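PDB 1H4V: histidine--tRNA ligase from Thermus thermophilus, which attaches L-histidine to tRNA(His) at the expense of ATP, releasing AMP and diphosphate, and works as a homodimeric class II aminoacyl-tRNA synthetase. Local coordinates for residues Ala381-Glu386 / Glu393-Arg398; Tyr332-Thr337 / Ala362-Ala367; Gly328-Leu333 / Pro353-Glu358. All coordinates share one frame; numbering follows the deposited sequence.

Contact 1: Ala381-Glu386 / Glu393-Arg398; sequences AGFLGE and EVTLKR
Thr-395 O receives two groups of the facing strand: the backbone N of Phe-383 donates at 2.9 Å, in the carbonyl plane, and the CA-H of Gly-382 approaches to 3.3 Å (CA to O). Phe-383 CD1 adds a looser contact at the ring edge. One step along this antiparallel ladder, Ala-381 O is served likewise, by Lys-397 N at 3.0 Å and by Leu-396 CA-H. Ala-381 and Lys-397 close both bonds of their hydrogen-bonded pair, whereas the return bond of the next such pair, Thr-395 N to Phe-383 O, is weak at 3.4 Å. Opposite Leu-396, Gly-382 has no side chain, and Leu-396 CD2 lies 4.1 Å from its CA. On the face of Leu-384 and Val-394, covered by helix 338-351, Val-394 holds CG1 anti to the backbone N (chi1 -168°); CG1 lies loosely by Phe-383 O, and CG2 rests 4.0 Å from Leu-384 CD2. On the other face, Phe-383 packs against helix 366-375, and Thr-395 OG1 is hydrogen-bonded to Glu-388 and Arg-406. Backbone bonds thus join two inner strands of the anticodon-binding domain's sheet; apolar side chains line one face, while the other also holds a threonine hydroxyl satisfied from outside the pair.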
ATOM      1  N   ALA A 381     -11.706 -17.298  26.997  1.00 23.27           N
ATOM      2  CA  ALA A 381     -12.295 -18.408  26.275  1.00 22.67           C
ATOM      3  C   ALA A 381     -13.767 -18.310  26.667  1.00 24.20           C
ATOM      4  O   ALA A 381     -14.082 -17.901  27.785  1.00 25.83           O
ATOM      5  CB  ALA A 381     -11.709 -19.720  26.742  1.00 20.54           C
ATOM      6  N   GLY A 382     -14.666 -18.645  25.748  1.00 23.45           N
ATOM      7  CA  GLY A 382     -16.083 -18.578  26.051  1.00 21.71           C
ATOM      8  C   GLY A 382     -16.721 -19.913  25.741  1.00 23.15           C
ATOM      9  O   GLY A 382     -16.315 -20.602  24.801  1.00 24.94           O
ATOM     10  N   PHE A 383     -17.715 -20.298  26.523  1.00 20.35           N
ATOM     11  CA  PHE A 383     -18.368 -21.568  26.286  1.00 20.68           C
ATOM     12  C   PHE A 383     -19.868 -21.424  26.175  1.00 21.66           C
ATOM     13  O   PHE A 383     -20.508 -20.781  27.011  1.00 21.35           O
ATOM     14  CB  PHE A 383     -18.013 -22.565  27.392  1.00 18.32           C
ATOM     15  CG  PHE A 383     -16.549 -22.853  27.484  1.00 20.50           C
ATOM     16  CD1 PHE A 383     -15.692 -21.967  28.128  1.00 21.06           C
ATOM     17  CD2 PHE A 383     -16.013 -23.996  26.892  1.00 21.16           C
ATOM     18  CE1 PHE A 383     -14.321 -22.212  28.180  1.00 21.32           C
ATOM     19  CE2 PHE A 383     -14.639 -24.251  26.938  1.00 21.14           C
ATOM     20  CZ  PHE A 383     -13.796 -23.360  27.581  1.00 21.92           C
ATOM     21  N   LEU A 384     -20.420 -22.018  25.123  1.00 22.34           N
ATOM     22  CA  LEU A 384     -21.853 -21.974  24.884  1.00 23.19           C
ATOM     23  C   LEU A 384     -22.408 -23.381  24.690  1.00 24.49           C
ATOM     24  O   LEU A 384     -22.098 -24.065  23.712  1.00 25.03           O
ATOM     25  CB  LEU A 384     -22.168 -21.129  23.654  1.00 21.17           C
ATOM     26  CG  LEU A 384     -21.952 -19.620  23.729  1.00 21.78           C
ATOM     27  CD1 LEU A 384     -22.179 -19.026  22.342  1.00 27.12           C
ATOM     28  CD2 LEU A 384     -22.917 -19.001  24.726  1.00 22.77           C
ATOM     29  N   GLY A 385     -23.225 -23.804  25.640  1.00 24.21           N
ATOM     30  CA  GLY A 385     -23.825 -25.114  25.563  1.00 26.67           C
ATOM     31  C   GLY A 385     -25.313 -24.994  25.801  1.00 29.02           C
ATOM     32  O   GLY A 385     -25.853 -23.889  25.941  1.00 27.51           O
ATOM     33  N   GLU A 386     -25.973 -26.145  25.854  1.00 30.78           N
ATOM     34  CA  GLU A 386     -27.406 -26.210  26.075  1.00 31.13           C
ATOM     35  C   GLU A 386     -27.812 -25.382  27.288  1.00 30.85           C
ATOM     36  O   GLU A 386     -28.776 -24.618  27.230  1.00 31.06           O
ATOM     37  CB  GLU A 386     -27.813 -27.663  26.272  1.00 34.93           C
ATOM     38  CG  GLU A 386     -29.291 -27.918  26.149  1.00 43.08           C
ATOM     39  CD  GLU A 386     -29.626 -29.384  26.291  1.00 49.02           C
ATOM     40  OE1 GLU A 386     -30.779 -29.751  25.987  1.00 53.01           O
ATOM     41  OE2 GLU A 386     -28.740 -30.169  26.712  1.00 52.52           O
ATOM     42  N   GLU A 393     -27.180 -17.022  28.721  1.00 29.79           N
ATOM     43  CA  GLU A 393     -25.957 -16.639  29.411  1.00 29.59           C
ATOM     44  C   GLU A 393     -24.728 -17.162  28.683  1.00 28.79           C
ATOM     45  O   GLU A 393     -24.831 -17.765  27.615  1.00 27.91           O
ATOM     46  CB  GLU A 393     -25.972 -17.193  30.840  1.00 31.16           C
ATOM     47  CG  GLU A 393     -27.115 -16.669  31.681  1.00 36.45           C
ATOM     48  CD  GLU A 393     -27.225 -17.356  33.030  1.00 43.82           C
ATOM     49  OE1 GLU A 393     -28.092 -16.947  33.829  1.00 46.50           O
ATOM     50  OE2 GLU A 393     -26.454 -18.305  33.294  1.00 47.71           O
ATOM     51  N   VAL A 394     -23.564 -16.933  29.286  1.00 28.71           N
ATOM     52  CA  VAL A 394     -22.288 -17.362  28.726  1.00 27.28           C
ATOM     53  C   VAL A 394     -21.324 -17.648  29.863  1.00 27.02           C
ATOM     54  O   VAL A 394     -21.445 -17.083  30.955  1.00 27.82           O
ATOM     55  CB  VAL A 394     -21.656 -16.257  27.852  1.00 26.43           C
ATOM     56  CG1 VAL A 394     -20.490 -16.817  27.061  1.00 24.08           C
ATOM     57  CG2 VAL A 394     -22.702 -15.667  26.931  1.00 32.30           C
ATOM     58  N   THR A 395     -20.363 -18.525  29.604  1.00 26.13           N
ATOM     59  CA  THR A 395     -19.361 -18.856  30.597  1.00 26.43           C
ATOM     60  C   THR A 395     -18.062 -18.314  30.049  1.00 27.46           C
ATOM     61  O   THR A 395     -17.703 -18.589  28.906  1.00 27.58           O
ATOM     62  CB  THR A 395     -19.243 -20.382  30.801  1.00 26.58           C
ATOM     63  OG1 THR A 395     -20.432 -20.862  31.439  1.00 31.08           O
ATOM     64  CG2 THR A 395     -18.041 -20.728  31.664  1.00 21.85           C
ATOM     65  N   LEU A 396     -17.371 -17.518  30.854  1.00 27.45           N
ATOM     66  CA  LEU A 396     -16.104 -16.943  30.434  1.00 26.77           C
ATOM     67  C   LEU A 396     -14.984 -17.427  31.342  1.00 27.18           C
ATOM     68  O   LEU A 396     -15.191 -17.686  32.524  1.00 25.61           O
ATOM     69  CB  LEU A 396     -16.173 -15.409  30.464  1.00 24.16           C
ATOM     70  CG  LEU A 396     -17.140 -14.721  29.487  1.00 24.50           C
ATOM     71  CD1 LEU A 396     -17.085 -13.205  29.691  1.00 20.60           C
ATOM     72  CD2 LEU A 396     -16.783 -15.089  28.049  1.00 18.55           C
ATOM     73  N   LYS A 397     -13.793 -17.559  30.775  1.00 27.47           N
ATOM     74  CA  LYS A 397     -12.653 -18.000  31.544  1.00 28.63           C
ATOM     75  C   LYS A 397     -11.427 -17.204  31.143  1.00 29.02           C
ATOM     76  O   LYS A 397     -10.951 -17.321  30.015  1.00 28.87           O
ATOM     77  CB  LYS A 397     -12.393 -19.489  31.311  1.00 28.38           C
ATOM     78  CG  LYS A 397     -11.266 -20.050  32.164  1.00 30.34           C
ATOM     79  CD  LYS A 397     -10.976 -21.502  31.816  1.00 35.48           C
ATOM     80  CE  LYS A 397     -10.096 -22.153  32.868  1.00 37.17           C
ATOM     81  NZ  LYS A 397     -10.775 -22.124  34.199  1.00 46.56           N
ATOM     82  N   ARG A 398     -10.923 -16.382  32.057  1.00 29.70           N
ATOM     83  CA  ARG A 398      -9.732 -15.609  31.762  1.00 31.39           C
ATOM     84  C   ARG A 398      -8.607 -16.637  31.758  1.00 31.74           C
ATOM     85  O   ARG A 398      -8.240 -17.178  32.798  1.00 30.16           O
ATOM     86  CB  ARG A 398      -9.505 -14.536  32.825  1.00 32.46           C
ATOM     87  CG  ARG A 398      -8.349 -13.607  32.498  1.00 39.07           C
ATOM     88  CD  ARG A 398      -8.380 -12.339  33.342  1.00 46.27           C
ATOM     89  NE  ARG A 398      -7.324 -11.407  32.948  1.00 54.47           N
ATOM     90  CZ  ARG A 398      -7.178 -10.914  31.721  1.00 56.43           C
ATOM     91  NH1 ARG A 398      -8.020 -11.264  30.759  1.00 61.08           N
ATOM     92  NH2 ARG A 398      -6.184 -10.080  31.449  1.00 58.76           N
TER

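Contact 2: Tyr332-Thr337 / Ala362-Ala367; sequences YLIPLT and APRKPA
Leu-336 and Pro-363 bring together the C-terminal end of strand 331-335 and the loop entering helix 366-375, in the alpha/beta fold of the anticodon-binding domain. The touching parts run 106° apart, and the join is made by packing rather than by classical hydrogen bonds between the two segments. Among apolar contacts, Leu-336 CD2 lies 3.9 Å from Pro-366 CG, the two side chains crossing at about a right angle. Ile-334 crosses Arg-364 in the same way: its CG2 touches the aliphatic CG and CD, each at 3.8 Å. Arg-364 CG sits between the backbone N and the carbonyl carbon (chi1 63°), and bends at chi2 and chi3 fold the chain back toward its own loop. There NH1 makes weak bonds to Ala-362 O and Pro-363 O, while NE forms a salt bridge with Glu-372. Carbonyl oxygens supply the third kind of contact. Pro-335 O takes a CA-H from Pro-363 at 3.3 Å (CA to O), and Leu-336 O meets Pro-363 CB at 3.4 Å. Thr-337 is the N-cap of helix 338-351, its OG1 accepting from Ala-340 N, and the Pro-363 ring packs beside this helix start, also touching Glu-338. Pro-363 CG comes within 3.4 Å of Thr-337 C, and Leu-336 CD2 lies 3.3 Å from Arg-364 O.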
ATOM      1  N   TYR A 332     -12.304 -16.170  22.386  1.00 18.44           N
ATOM      2  CA  TYR A 332     -12.454 -17.299  21.477  1.00 17.16           C
ATOM      3  C   TYR A 332     -13.596 -18.156  22.025  1.00 18.04           C
ATOM      4  O   TYR A 332     -13.449 -18.837  23.043  1.00 17.73           O
ATOM      5  CB  TYR A 332     -11.178 -18.134  21.395  1.00 18.24           C
ATOM      6  CG  TYR A 332     -11.223 -19.142  20.270  1.00 18.36           C
ATOM      7  CD1 TYR A 332     -11.193 -18.727  18.940  1.00 24.52           C
ATOM      8  CD2 TYR A 332     -11.360 -20.500  20.529  1.00 24.51           C
ATOM      9  CE1 TYR A 332     -11.306 -19.640  17.893  1.00 25.22           C
ATOM     10  CE2 TYR A 332     -11.475 -21.424  19.490  1.00 23.68           C
ATOM     11  CZ  TYR A 332     -11.449 -20.987  18.177  1.00 27.32           C
ATOM     12  OH  TYR A 332     -11.587 -21.892  17.147  1.00 34.22           O
ATOM     13  N   LEU A 333     -14.735 -18.105  21.342  1.00 18.45           N
ATOM     14  CA  LEU A 333     -15.945 -18.829  21.729  1.00 17.87           C
ATOM     15  C   LEU A 333     -15.998 -20.278  21.280  1.00 18.41           C
ATOM     16  O   LEU A 333     -15.797 -20.588  20.108  1.00 16.21           O
ATOM     17  CB  LEU A 333     -17.171 -18.103  21.182  1.00 18.23           C
ATOM     18  CG  LEU A 333     -17.613 -16.897  22.000  1.00 20.21           C
ATOM     19  CD1 LEU A 333     -18.445 -15.952  21.149  1.00 18.87           C
ATOM     20  CD2 LEU A 333     -18.392 -17.392  23.213  1.00 21.55           C
ATOM     21  N   ILE A 334     -16.297 -21.166  22.224  1.00 19.90           N
ATOM     22  CA  ILE A 334     -16.373 -22.594  21.935  1.00 20.46           C
ATOM     23  C   ILE A 334     -17.815 -23.085  22.069  1.00 21.30           C
ATOM     24  O   ILE A 334     -18.353 -23.172  23.179  1.00 22.19           O
ATOM     25  CB  ILE A 334     -15.490 -23.422  22.909  1.00 21.00           C
ATOM     26  CG1 ILE A 334     -14.020 -23.082  22.711  1.00 22.96           C
ATOM     27  CG2 ILE A 334     -15.723 -24.918  22.707  1.00 18.24           C
ATOM     28  CD1 ILE A 334     -13.628 -21.746  23.230  1.00 28.67           C
ATOM     29  N   PRO A 335     -18.471 -23.399  20.940  1.00 21.31           N
ATOM     30  CA  PRO A 335     -19.856 -23.886  21.002  1.00 21.86           C
ATOM     31  C   PRO A 335     -19.788 -25.357  21.411  1.00 22.03           C
ATOM     32  O   PRO A 335     -18.942 -26.095  20.918  1.00 20.22           O
ATOM     33  CB  PRO A 335     -20.361 -23.695  19.568  1.00 21.44           C
ATOM     34  CG  PRO A 335     -19.123 -23.860  18.746  1.00 19.52           C
ATOM     35  CD  PRO A 335     -18.052 -23.148  19.549  1.00 16.84           C
ATOM     36  N   LEU A 336     -20.641 -25.780  22.337  1.00 23.91           N
ATOM     37  CA  LEU A 336     -20.614 -27.171  22.777  1.00 27.19           C
ATOM     38  C   LEU A 336     -21.596 -28.039  22.005  1.00 28.44           C
ATOM     39  O   LEU A 336     -21.394 -29.244  21.872  1.00 29.20           O
ATOM     40  CB  LEU A 336     -20.881 -27.249  24.279  1.00 25.48           C
ATOM     41  CG  LEU A 336     -19.824 -26.467  25.058  1.00 30.60           C
ATOM     42  CD1 LEU A 336     -20.119 -26.515  26.547  1.00 28.93           C
ATOM     43  CD2 LEU A 336     -18.456 -27.053  24.754  1.00 30.84           C
ATOM     44  N   THR A 337     -22.661 -27.431  21.502  1.00 29.21           N
ATOM     45  CA  THR A 337     -23.634 -28.176  20.716  1.00 30.90           C
ATOM     46  C   THR A 337     -23.663 -27.549  19.332  1.00 32.12           C
ATOM     47  O   THR A 337     -23.101 -26.471  19.119  1.00 31.73           O
ATOM     48  CB  THR A 337     -25.064 -28.115  21.315  1.00 31.40           C
ATOM     49  OG1 THR A 337     -25.529 -26.758  21.322  1.00 33.00           O
ATOM     50  CG2 THR A 337     -25.074 -28.668  22.728  1.00 25.29           C
ATOM     51  N   ALA A 362     -17.426 -25.745  14.645  1.00 31.89           N
ATOM     52  CA  ALA A 362     -18.003 -27.045  14.979  1.00 33.17           C
ATOM     53  C   ALA A 362     -17.951 -27.268  16.478  1.00 33.64           C
ATOM     54  O   ALA A 362     -17.122 -26.682  17.169  1.00 35.24           O
ATOM     55  CB  ALA A 362     -17.242 -28.159  14.263  1.00 30.75           C
ATOM     56  N   PRO A 363     -18.850 -28.109  17.010  1.00 34.91           N
ATOM     57  CA  PRO A 363     -18.820 -28.350  18.457  1.00 34.13           C
ATOM     58  C   PRO A 363     -17.575 -29.148  18.821  1.00 34.20           C
ATOM     59  O   PRO A 363     -16.917 -29.723  17.953  1.00 33.47           O
ATOM     60  CB  PRO A 363     -20.091 -29.159  18.705  1.00 32.29           C
ATOM     61  CG  PRO A 363     -21.000 -28.738  17.581  1.00 34.80           C
ATOM     62  CD  PRO A 363     -20.056 -28.700  16.405  1.00 34.26           C
ATOM     63  N   ARG A 364     -17.252 -29.167  20.106  1.00 35.58           N
ATOM     64  CA  ARG A 364     -16.116 -29.923  20.608  1.00 36.16           C
ATOM     65  C   ARG A 364     -16.217 -29.954  22.129  1.00 35.52           C
ATOM     66  O   ARG A 364     -17.002 -29.216  22.720  1.00 32.95           O
ATOM     67  CB  ARG A 364     -14.789 -29.287  20.161  1.00 37.79           C
ATOM     68  CG  ARG A 364     -14.550 -27.892  20.693  1.00 38.75           C
ATOM     69  CD  ARG A 364     -14.723 -26.828  19.615  1.00 43.33           C
ATOM     70  NE  ARG A 364     -13.567 -26.725  18.723  1.00 40.86           N
ATOM     71  CZ  ARG A 364     -13.569 -27.081  17.442  1.00 39.48           C
ATOM     72  NH1 ARG A 364     -14.670 -27.572  16.884  1.00 37.67           N
ATOM     73  NH2 ARG A 364     -12.472 -26.933  16.713  1.00 35.12           N
ATOM     74  N   LYS A 365     -15.441 -30.823  22.761  1.00 37.28           N
ATOM     75  CA  LYS A 365     -15.466 -30.925  24.213  1.00 39.63           C
ATOM     76  C   LYS A 365     -14.899 -29.636  24.809  1.00 40.26           C
ATOM     77  O   LYS A 365     -14.049 -28.979  24.196  1.00 40.85           O
ATOM     78  CB  LYS A 365     -14.635 -32.124  24.676  1.00 42.69           C
ATOM     79  CG  LYS A 365     -15.062 -33.461  24.080  1.00 46.43           C
ATOM     80  CD  LYS A 365     -16.478 -33.825  24.482  1.00 53.16           C
ATOM     81  CE  LYS A 365     -16.810 -35.249  24.066  1.00 56.60           C
ATOM     82  NZ  LYS A 365     -15.875 -36.234  24.688  1.00 57.94           N
ATOM     83  N   PRO A 366     -15.363 -29.259  26.013  1.00 38.37           N
ATOM     84  CA  PRO A 366     -14.892 -28.041  26.675  1.00 37.57           C
ATOM     85  C   PRO A 366     -13.377 -27.988  26.775  1.00 37.11           C
ATOM     86  O   PRO A 366     -12.762 -26.967  26.481  1.00 37.35           O
ATOM     87  CB  PRO A 366     -15.552 -28.119  28.049  1.00 36.21           C
ATOM     88  CG  PRO A 366     -16.826 -28.827  27.763  1.00 36.09           C
ATOM     89  CD  PRO A 366     -16.377 -29.937  26.838  1.00 37.56           C
ATOM     90  N   ALA A 367     -12.786 -29.104  27.187  1.00 36.84           N
ATOM     91  CA  ALA A 367     -11.345 -29.195  27.359  1.00 35.75           C
ATOM     92  C   ALA A 367     -10.587 -28.970  26.060  1.00 35.66           C
ATOM     93  O   ALA A 367      -9.584 -28.259  26.044  1.00 34.81           O
ATOM     94  CB  ALA A 367     -10.982 -30.546  27.952  1.00 38.65           C
TER

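Contact 3: Gly328-Leu333 / Pro353-Glu358; sequences GPDLYL and PRLRAE
The guanidinium of Arg-356 lies with one face over the Gly-328 to Pro-329 peptide: Pro-329 N is 3.7 Å above its centre, and Gly-328 C stands toward the rim. It flanks the parallel strands of a beta-alpha-beta unit, 331-335 and 357-359, linked by helix 338-351. At its edge, NE (3.0 Å) and NH2 (3.1 Å) both grip Glu-358 OE2, side-on and slightly out of plane, while NH1 bonds to Lys-327 O. The Tyr-332 ring meets Glu-358 CB at its edge, CD1 to CB 3.7 Å. Arg-356 CG is anti to the backbone N (chi1 179°) and the chain runs extended to NE, laying CG and CD against Pro-329. An alanine in place of Arg-356 would probably leave the Glu-358 carboxylate without its ionic mate and uncover the Gly-328 to Pro-329 peptide. Within the ladder, Leu-331 N donates to Arg-356 O, Glu-358 N to Leu-331 O and Leu-333 N to Glu-358 O, the last two at 2.7 Å. The second subunit packs its Glu-32 on Arg-356 and its Gly-35 on Glu-358. Just ahead of the strands, Arg-356 N donates almost straight (174°) to Asp-330 OD2, on the anti side and 32° out of the carboxylate plane, at 3.1 Å.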
ATOM      1  N   GLY A 328      -3.397 -12.466  19.922  1.00 35.66           N
ATOM      2  CA  GLY A 328      -4.562 -13.321  19.773  1.00 31.90           C
ATOM      3  C   GLY A 328      -5.862 -12.570  19.991  1.00 29.17           C
ATOM      4  O   GLY A 328      -5.854 -11.419  20.413  1.00 29.24           O
ATOM      5  N   PRO A 329      -7.008 -13.192  19.705  1.00 27.90           N
ATOM      6  CA  PRO A 329      -8.278 -12.500  19.902  1.00 28.32           C
ATOM      7  C   PRO A 329      -8.545 -12.267  21.383  1.00 28.02           C
ATOM      8  O   PRO A 329      -7.965 -12.940  22.237  1.00 27.56           O
ATOM      9  CB  PRO A 329      -9.284 -13.464  19.289  1.00 26.82           C
ATOM     10  CG  PRO A 329      -8.688 -14.783  19.624  1.00 25.05           C
ATOM     11  CD  PRO A 329      -7.238 -14.574  19.256  1.00 26.80           C
ATOM     12  N   ASP A 330      -9.416 -11.310  21.681  1.00 26.73           N
ATOM     13  CA  ASP A 330      -9.770 -11.029  23.065  1.00 26.41           C
ATOM     14  C   ASP A 330     -10.670 -12.145  23.585  1.00 25.12           C
ATOM     15  O   ASP A 330     -10.661 -12.451  24.771  1.00 25.44           O
ATOM     16  CB  ASP A 330     -10.498  -9.687  23.178  1.00 27.69           C
ATOM     17  CG  ASP A 330      -9.619  -8.513  22.793  1.00 32.14           C
ATOM     18  OD1 ASP A 330      -8.449  -8.478  23.224  1.00 37.70           O
ATOM     19  OD2 ASP A 330     -10.097  -7.620  22.066  1.00 35.87           O
ATOM     20  N   LEU A 331     -11.435 -12.758  22.685  1.00 22.99           N
ATOM     21  CA  LEU A 331     -12.347 -13.831  23.060  1.00 21.31           C
ATOM     22  C   LEU A 331     -12.472 -14.912  21.984  1.00 20.42           C
ATOM     23  O   LEU A 331     -12.707 -14.607  20.810  1.00 20.79           O
ATOM     24  CB  LEU A 331     -13.737 -13.245  23.345  1.00 20.95           C
ATOM     25  CG  LEU A 331     -14.900 -14.214  23.624  1.00 24.82           C
ATOM     26  CD1 LEU A 331     -14.685 -14.893  24.971  1.00 18.55           C
ATOM     27  CD2 LEU A 331     -16.236 -13.451  23.629  1.00 20.04           C
ATOM     28  N   TYR A 332     -12.304 -16.170  22.386  1.00 18.44           N
ATOM     29  CA  TYR A 332     -12.454 -17.299  21.477  1.00 17.16           C
ATOM     30  C   TYR A 332     -13.596 -18.156  22.025  1.00 18.04           C
ATOM     31  O   TYR A 332     -13.449 -18.837  23.043  1.00 17.73           O
ATOM     32  CB  TYR A 332     -11.178 -18.134  21.395  1.00 18.24           C
ATOM     33  CG  TYR A 332     -11.223 -19.142  20.270  1.00 18.36           C
ATOM     34  CD1 TYR A 332     -11.193 -18.727  18.940  1.00 24.52           C
ATOM     35  CD2 TYR A 332     -11.360 -20.500  20.529  1.00 24.51           C
ATOM     36  CE1 TYR A 332     -11.306 -19.640  17.893  1.00 25.22           C
ATOM     37  CE2 TYR A 332     -11.475 -21.424  19.490  1.00 23.68           C
ATOM     38  CZ  TYR A 332     -11.449 -20.987  18.177  1.00 27.32           C
ATOM     39  OH  TYR A 332     -11.587 -21.892  17.147  1.00 34.22           O
ATOM     40  N   LEU A 333     -14.735 -18.105  21.342  1.00 18.45           N
ATOM     41  CA  LEU A 333     -15.945 -18.829  21.729  1.00 17.87           C
ATOM     42  C   LEU A 333     -15.998 -20.278  21.280  1.00 18.41           C
ATOM     43  O   LEU A 333     -15.797 -20.588  20.108  1.00 16.21           O
ATOM     44  CB  LEU A 333     -17.171 -18.103  21.182  1.00 18.23           C
ATOM     45  CG  LEU A 333     -17.613 -16.897  22.000  1.00 20.21           C
ATOM     46  CD1 LEU A 333     -18.445 -15.952  21.149  1.00 18.87           C
ATOM     47  CD2 LEU A 333     -18.392 -17.392  23.213  1.00 21.55           C
ATOM     48  N   PRO A 353     -16.781  -4.503  16.294  1.00 28.98           N
ATOM     49  CA  PRO A 353     -15.328  -4.693  16.188  1.00 28.93           C
ATOM     50  C   PRO A 353     -14.534  -4.116  17.362  1.00 29.78           C
ATOM     51  O   PRO A 353     -13.303  -4.108  17.332  1.00 30.31           O
ATOM     52  CB  PRO A 353     -15.001  -3.979  14.890  1.00 28.44           C
ATOM     53  CG  PRO A 353     -15.899  -2.795  14.972  1.00 28.33           C
ATOM     54  CD  PRO A 353     -17.218  -3.404  15.417  1.00 28.66           C
ATOM     55  N   ARG A 354     -15.224  -3.631  18.392  1.00 30.03           N
ATOM     56  CA  ARG A 354     -14.536  -3.059  19.547  1.00 30.40           C
ATOM     57  C   ARG A 354     -13.643  -4.099  20.196  1.00 28.91           C
ATOM     58  O   ARG A 354     -12.581  -3.789  20.730  1.00 27.74           O
ATOM     59  CB  ARG A 354     -15.539  -2.532  20.574  1.00 35.29           C
ATOM     60  CG  ARG A 354     -14.890  -2.065  21.872  1.00 41.09           C
ATOM     61  CD  ARG A 354     -15.894  -1.418  22.806  1.00 46.71           C
ATOM     62  NE  ARG A 354     -16.358  -0.132  22.291  1.00 50.53           N
ATOM     63  CZ  ARG A 354     -17.118   0.717  22.973  1.00 54.22           C
ATOM     64  NH1 ARG A 354     -17.509   0.421  24.208  1.00 54.39           N
ATOM     65  NH2 ARG A 354     -17.478   1.870  22.424  1.00 54.56           N
ATOM     66  N   LEU A 355     -14.079  -5.345  20.139  1.00 27.64           N
ATOM     67  CA  LEU A 355     -13.307  -6.434  20.713  1.00 27.76           C
ATOM     68  C   LEU A 355     -13.042  -7.421  19.594  1.00 26.41           C
ATOM     69  O   LEU A 355     -13.832  -7.516  18.664  1.00 28.42           O
ATOM     70  CB  LEU A 355     -14.124  -7.114  21.815  1.00 27.60           C
ATOM     71  CG  LEU A 355     -13.693  -7.076  23.282  1.00 29.55           C
ATOM     72  CD1 LEU A 355     -13.020  -5.762  23.644  1.00 30.92           C
ATOM     73  CD2 LEU A 355     -14.930  -7.302  24.132  1.00 28.47           C
ATOM     74  N   ARG A 356     -11.923  -8.132  19.655  1.00 25.17           N
ATOM     75  CA  ARG A 356     -11.649  -9.141  18.646  1.00 23.92           C
ATOM     76  C   ARG A 356     -12.219 -10.452  19.205  1.00 23.11           C
ATOM     77  O   ARG A 356     -11.686 -11.021  20.161  1.00 22.26           O
ATOM     78  CB  ARG A 356     -10.150  -9.266  18.401  1.00 24.05           C
ATOM     79  CG  ARG A 356      -9.790 -10.320  17.360  1.00 29.99           C
ATOM     80  CD  ARG A 356      -8.303 -10.306  17.037  1.00 31.50           C
ATOM     81  NE  ARG A 356      -7.886 -11.549  16.408  1.00 36.66           N
ATOM     82  CZ  ARG A 356      -6.619 -11.919  16.253  1.00 40.55           C
ATOM     83  NH1 ARG A 356      -5.640 -11.133  16.678  1.00 41.15           N
ATOM     84  NH2 ARG A 356      -6.330 -13.089  15.693  1.00 38.63           N
ATOM     85  N   ALA A 357     -13.316 -10.918  18.621  1.00 21.90           N
ATOM     86  CA  ALA A 357     -13.954 -12.143  19.094  1.00 20.12           C
ATOM     87  C   ALA A 357     -14.096 -13.171  17.988  1.00 19.90           C
ATOM     88  O   ALA A 357     -14.676 -12.894  16.940  1.00 19.45           O
ATOM     89  CB  ALA A 357     -15.322 -11.817  19.688  1.00 17.63           C
ATOM     90  N   GLU A 358     -13.562 -14.363  18.230  1.00 19.26           N
ATOM     91  CA  GLU A 358     -13.628 -15.435  17.254  1.00 18.53           C
ATOM     92  C   GLU A 358     -14.369 -16.634  17.817  1.00 18.66           C
ATOM     93  O   GLU A 358     -14.641 -16.706  19.012  1.00 16.61           O
ATOM     94  CB  GLU A 358     -12.216 -15.816  16.811  1.00 23.31           C
ATOM     95  CG  GLU A 358     -11.523 -14.693  16.041  1.00 27.72           C
ATOM     96  CD  GLU A 358     -10.072 -14.998  15.704  1.00 31.81           C
ATOM     97  OE1 GLU A 358      -9.815 -16.043  15.068  1.00 35.22           O
ATOM     98  OE2 GLU A 358      -9.193 -14.185  16.072  1.00 30.70           O
TER

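Overall arrangement
Reading from the N terminus, the chain runs through 328-330 into strand 331-335 of the anticodon-binding domain, a strand that serves both contact 3 and contact 2. Contact 3 closes first, after helix 338-351, bringing strand 357-359 alongside as the sheet's edge strand. Contact 2 closes next, so the two loops overlap and share Tyr-332 and Leu-333. Helix 366-375 then leads to strand 380-384, and contact 1 follows in series, closing the short loop around helix 386-391. Strand 380-384 lies on the other side of strand 331-335, with probable hydrogen bonds from Leu-336 N to Leu-384 O and from Ile-334 N to Gly-382 O, so all three contacts reach one mixed sheet, contact 2 adding a helix start.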